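Pyridoxal kinase (Lactobacillus plantarum, PDB 3H74) probably catalyses the ATP-dependent phosphorylation of pyridoxal to pyridoxal 5'-phosphate, as a kinase of the ribokinase clan. Local coordinates at residues A[26-31]-A[270-274]; A[163-167]-A[189-193]. The contacts are given in a common frame with arbitrary orientation. Numbering follows the deposited sequence.

Contact 1 of 2, residues A[26-31]-A[270-274]; sequences VLTAMQ and ILALN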
loop_
_atom_site.group_PDB
_atom_site.type_symbol
_atom_site.label_atom_id
_atom_site.label_comp_id
_atom_site.label_asym_id
_atom_site.label_seq_id
_atom_site.Cartn_x
_atom_site.Cartn_y
_atom_site.Cartn_z
ATOM N N VAL A 26 5.834 -11.558 3.374
ATOM C CA VAL A 26 6.512 -10.497 4.098
ATOM C C VAL A 26 5.970 -10.344 5.523
ATOM O O VAL A 26 6.730 -10.330 6.494
ATOM C CB VAL A 26 6.429 -9.173 3.306
ATOM C CG1 VAL A 26 6.851 -7.980 4.163
ATOM C CG2 VAL A 26 7.290 -9.257 2.047
ATOM N N LEU A 27 4.653 -10.248 5.658
ATOM C CA LEU A 27 4.063 -10.007 6.963
ATOM C C LEU A 27 4.103 -11.248 7.853
ATOM O O LEU A 27 4.262 -11.141 9.063
ATOM C CB LEU A 27 2.661 -9.417 6.817
ATOM C CG LEU A 27 2.705 -7.960 6.320
ATOM C CD1 LEU A 27 1.369 -7.559 5.713
ATOM C CD2 LEU A 27 3.121 -6.994 7.425
ATOM N N THR A 28 4.004 -12.424 7.255
ATOM C CA THR A 28 4.217 -13.660 8.008
ATOM C C THR A 28 5.638 -13.678 8.578
ATOM O O THR A 28 5.831 -13.969 9.763
ATOM C CB THR A 28 3.951 -14.891 7.132
ATOM O OG1 THR A 28 2.586 -14.871 6.707
ATOM C CG2 THR A 28 4.199 -16.189 7.897
ATOM N N ALA A 29 6.630 -13.333 7.761
ATOM C CA ALA A 29 8.013 -13.311 8.237
ATOM C C ALA A 29 8.192 -12.305 9.363
ATOM O O ALA A 29 9.013 -12.504 10.256
ATOM C CB ALA A 29 8.966 -13.013 7.091
HETATM N N MSE A 30 7.407 -11.241 9.353
HETATM C CA MSE A 30 7.437 -10.209 10.394
HETATM C C MSE A 30 6.567 -10.576 11.597
HETATM O O MSE A 30 6.294 -9.726 12.392
HETATM C CB MSE A 30 7.003 -8.841 9.798
HETATM C CG MSE A 30 7.973 -8.335 8.645
HETATM SE SE MSE A 30 7.581 -6.558 7.817
HETATM C CE MSE A 30 7.546 -6.148 9.786
ATOM N N GLN A 31 6.128 -11.811 11.680
ATOM C CA GLN A 31 5.520 -12.360 12.898
ATOM C C GLN A 31 4.039 -11.887 13.069
ATOM O O GLN A 31 3.536 -11.822 14.135
ATOM C CB GLN A 31 6.393 -12.057 14.137
ATOM C CG GLN A 31 7.927 -12.237 13.924
ATOM C CD GLN A 31 8.705 -11.840 15.193
ATOM O OE1 GLN A 31 8.476 -12.403 16.062
ATOM N NE2 GLN A 31 9.311 -10.687 15.262
ATOM N N ILE A 270 14.344 -9.164 7.244
ATOM C CA ILE A 270 13.281 -9.249 8.235
ATOM C C ILE A 270 13.664 -10.218 9.361
ATOM O O ILE A 270 13.527 -9.894 10.547
ATOM C CB ILE A 270 11.956 -9.673 7.575
ATOM C CG1 ILE A 270 11.381 -8.502 6.764
ATOM C CG2 ILE A 270 10.972 -10.160 8.639
ATOM C CD1 ILE A 270 10.342 -8.899 5.740
ATOM N N LEU A 271 14.156 -11.393 8.996
ATOM C CA LEU A 271 14.565 -12.362 10.006
ATOM C C LEU A 271 15.760 -11.859 10.826
ATOM O O LEU A 271 15.826 -12.092 12.039
ATOM C CB LEU A 271 14.834 -13.723 9.363
ATOM C CG LEU A 271 13.612 -14.652 9.325
ATOM C CD1 LEU A 271 12.516 -14.145 8.420
ATOM C CD2 LEU A 271 13.981 -16.043 8.906
ATOM N N ALA A 272 16.686 -11.148 10.185
ATOM C CA ALA A 272 17.821 -10.558 10.901
ATOM C C ALA A 272 17.352 -9.515 11.912
ATOM O O ALA A 272 17.861 -9.463 13.033
ATOM C CB ALA A 272 18.827 -9.960 9.934
ATOM N N LEU A 273 16.352 -8.733 11.567
ATOM C CA LEU A 273 15.783 -7.746 12.475
ATOM C C LEU A 273 15.097 -8.454 13.631
ATOM O O LEU A 273 15.219 -8.061 14.737
ATOM C CB LEU A 273 14.785 -6.836 11.754
ATOM C CG LEU A 273 14.214 -5.671 12.577
ATOM C CD1 LEU A 273 15.347 -4.685 13.033
ATOM C CD2 LEU A 273 13.146 -5.003 11.759
ATOM N N ASN A 274 14.375 -9.508 13.353
ATOM C CA ASN A 274 13.728 -10.333 14.364
ATOM C C ASN A 274 14.781 -10.885 15.342
ATOM O O ASN A 274 14.567 -10.891 16.516
ATOM C CB ASN A 274 13.003 -11.519 13.719
ATOM C CG ASN A 274 11.759 -11.110 12.917
ATOM O OD1 ASN A 274 11.359 -10.023 12.919
ATOM N ND2 ASN A 274 11.216 -12.059 12.201
HETATM O O HOH W 1 9.327 -8.220 12.768
#
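A Schellman motif ends helix 19-29, and helix 264-274, the last helix of the chain, packs against that end. Gln31, with positive phi, is the C-prime residue. Gln31 N bonds to Thr28 O at 2.9 Å, and Tyr32 N reaches back to Leu27 O. Ala29 O, at the end of the helix, is taken up by Asn274: Asn274 ND2 donates to Ala29 O at 3.0 Å. The other end of the same amide faces Gln31. Gln31 NE2 makes a weak hydrogen bond to Asn274 OD1 at 3.2 Å. Water 1 donates to Asn274 OD1 at 2.7 Å and, weakly, to Met30 O at 3.4 Å, so the amide is held through both its N and its O.

One turn back along helix 264-274, the contact is apolar. Ile270 points its CA-to-CB bond toward the first helix. Ile270 CG2 lies 3.8 Å from Ala29 CB and 3.5 Å from CG of Met30, which is modelled as selenomethionine. Ile270 CD1 meets Val26 CG1 at 3.9 Å. The small Ala29 is consistent with the close approach of the backbones, 6.3 Å between Met30 CA and Ile270 CA. Leu271 CD1 covers the more exposed side of Ala29, 4.0 Å from Ala29 CB.

Leu27 points away from helix 264-274 and packs on Met6 and Val8 of strand 4-13 and on Tyr32 and Val34 of strand 32-42. Ile270 also touches Trp241 of helix 231-251. Helix 19-29 therefore lies with one face on the main sheet and another against the C-terminal helix, while Arg227 NE bonds to Met30 O.

Contact 2 of 2, residues A[163-167]-A[189-193]; sequences LPALQ and CAWLD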
loop_
_atom_site.group_PDB
_atom_site.type_symbol
_atom_site.label_atom_id
_atom_site.label_comp_id
_atom_site.label_asym_id
_atom_site.label_seq_id
_atom_site.Cartn_x
_atom_site.Cartn_y
_atom_site.Cartn_z
ATOM N N LEU A 163 1.098 18.402 1.050
ATOM C CA LEU A 163 1.076 17.582 2.261
ATOM C C LEU A 163 0.087 18.107 3.329
ATOM O O LEU A 163 -0.729 17.338 3.821
ATOM C CB LEU A 163 2.480 17.343 2.830
ATOM C CG LEU A 163 3.437 16.458 2.018
ATOM C CD1 LEU A 163 4.839 16.504 2.598
ATOM C CD2 LEU A 163 2.941 15.022 1.950
ATOM N N PRO A 164 0.136 19.416 3.685
ATOM C CA PRO A 164 -0.892 19.911 4.613
ATOM C C PRO A 164 -2.333 19.721 4.115
ATOM O O PRO A 164 -3.218 19.394 4.915
ATOM C CB PRO A 164 -0.553 21.401 4.748
ATOM C CG PRO A 164 0.887 21.478 4.457
ATOM C CD PRO A 164 1.113 20.472 3.361
ATOM N N ALA A 165 -2.562 19.913 2.817
ATOM C CA ALA A 165 -3.901 19.733 2.250
ATOM C C ALA A 165 -4.367 18.277 2.375
ATOM O O ALA A 165 -5.502 18.019 2.780
ATOM C CB ALA A 165 -3.933 20.180 0.811
ATOM N N LEU A 166 -3.472 17.344 2.056
ATOM C CA LEU A 166 -3.738 15.913 2.200
ATOM C C LEU A 166 -4.027 15.542 3.649
ATOM O O LEU A 166 -4.990 14.841 3.938
ATOM C CB LEU A 166 -2.534 15.089 1.728
ATOM C CG LEU A 166 -2.241 14.698 0.275
ATOM C CD1 LEU A 166 -0.863 14.052 0.154
ATOM C CD2 LEU A 166 -3.318 13.753 -0.246
ATOM N N GLN A 167 -3.191 16.014 4.566
ATOM C CA GLN A 167 -3.274 15.525 5.938
ATOM C C GLN A 167 -4.510 16.019 6.686
ATOM O O GLN A 167 -4.987 15.353 7.602
ATOM C CB GLN A 167 -1.991 15.833 6.701
ATOM C CG GLN A 167 -1.772 14.988 7.947
ATOM C CD GLN A 167 -0.329 14.913 8.272
ATOM O OE1 GLN A 167 0.444 14.291 7.542
ATOM N NE2 GLN A 167 0.067 15.562 9.363
ATOM N N CYS A 189 10.208 8.845 0.266
ATOM C CA CYS A 189 8.986 9.266 0.937
ATOM C C CYS A 189 9.126 10.650 1.543
ATOM O O CYS A 189 10.154 10.987 2.136
ATOM C CB CYS A 189 8.644 8.264 2.042
ATOM S SG CYS A 189 8.189 6.612 1.455
ATOM N N ALA A 190 8.070 11.440 1.404
ATOM C CA ALA A 190 7.999 12.743 2.052
ATOM C C ALA A 190 6.775 12.811 2.935
ATOM O O ALA A 190 5.715 12.300 2.574
ATOM C CB ALA A 190 7.968 13.853 1.023
ATOM N N TRP A 191 6.919 13.454 4.089
ATOM C CA TRP A 191 5.833 13.571 5.055
ATOM C C TRP A 191 6.088 14.772 5.967
ATOM O O TRP A 191 7.192 15.333 5.975
ATOM C CB TRP A 191 5.701 12.278 5.875
ATOM C CG TRP A 191 6.757 12.113 6.918
ATOM C CD1 TRP A 191 6.611 12.318 8.257
ATOM C CD2 TRP A 191 8.121 11.710 6.720
ATOM N NE1 TRP A 191 7.793 12.081 8.903
ATOM C CE2 TRP A 191 8.739 11.708 7.986
ATOM C CE3 TRP A 191 8.884 11.352 5.597
ATOM C CZ2 TRP A 191 10.077 11.357 8.169
ATOM C CZ3 TRP A 191 10.223 11.011 5.780
ATOM C CH2 TRP A 191 10.801 11.013 7.056
ATOM N N LEU A 192 5.073 15.152 6.739
ATOM C CA LEU A 192 5.209 16.243 7.703
ATOM C C LEU A 192 5.534 15.692 9.080
ATOM O O LEU A 192 4.866 14.776 9.556
ATOM C CB LEU A 192 3.918 17.060 7.777
ATOM C CG LEU A 192 3.451 17.818 6.531
ATOM C CD1 LEU A 192 2.065 18.392 6.768
ATOM C CD2 LEU A 192 4.429 18.909 6.112
ATOM N N ASP A 193 6.530 16.244 9.722
ATOM C CA ASP A 193 6.808 15.958 11.107
ATOM C C ASP A 193 5.823 16.681 12.014
ATOM O O ASP A 193 5.000 17.420 11.561
ATOM C CB ASP A 193 8.294 16.220 11.472
ATOM C CG ASP A 193 8.686 17.691 11.491
ATOM O OD1 ASP A 193 7.874 18.539 11.462
ATOM O OD2 ASP A 193 9.871 17.891 11.491
HETATM O O HOH W 2 2.487 14.813 5.616
HETATM O O HOH W 3 2.675 13.387 8.914
HETATM O O HOH W 4 2.106 16.413 11.166
#
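Leu163 and Leu192 are the main apolar pair between helix 159-167 and strand 186-192. Both point their CA-to-CB bonds toward the other segment, and both take the mt rotamer. Leu163 CB lies 3.9 Å from Leu192 CG. The extended Leu163 side chain carries CD1 along the strand, to 4.0 Å from Trp191 CA and 4.4 Å from Ala190 CB. Leu192 reaches the other way, and Leu192 CD1 sits 4.0 Å from Pro164 CG.

Gln167 follows one turn after Leu163. With chi1 and chi2 both t, its chain stretches toward the strand, but waters fill the gap. Gln167 OE1 accepts from water 2 at 2.9 Å and from water 3 at 2.8 Å. Water 2 accepts from Leu192 N, and water 3 donates to Leu192 O. Water 4 joins Gln167 NE2, at 2.9 Å, to Asp193 O. Gln167 OE1 also accepts directly from Ala176 N.

The short segment axes cross at -70° and come within 9.0 Å. Trp191 points away from the helix and packs on Leu231, Ala232 and Leu235 of helix 231-251. The middle strand of the three-stranded antiparallel sheet thus lies between two helices, and Leu166 turns to helix 142-149.

From the N terminus, the chain runs through strand 4-13 and helix 19-29, the first side of contact 1. It then builds most of the main sheet before helix 159-167 begins contact 2. That contact closes a short loop, with 21 intervening residues that include strand 178-183. The chain returns much later, through helices 213-226 and 231-251, to helix 264-274, which completes contact 1 across 238 residues. The short loop therefore lies within the long one. The centres of contact 1 and contact 2 are about 28 Å apart, and the two do not touch. Contact 1 joins the two ends of the fold, whereas contact 2 ties the small antiparallel sheet to a helix. Helix 231-251 packs on residues of both.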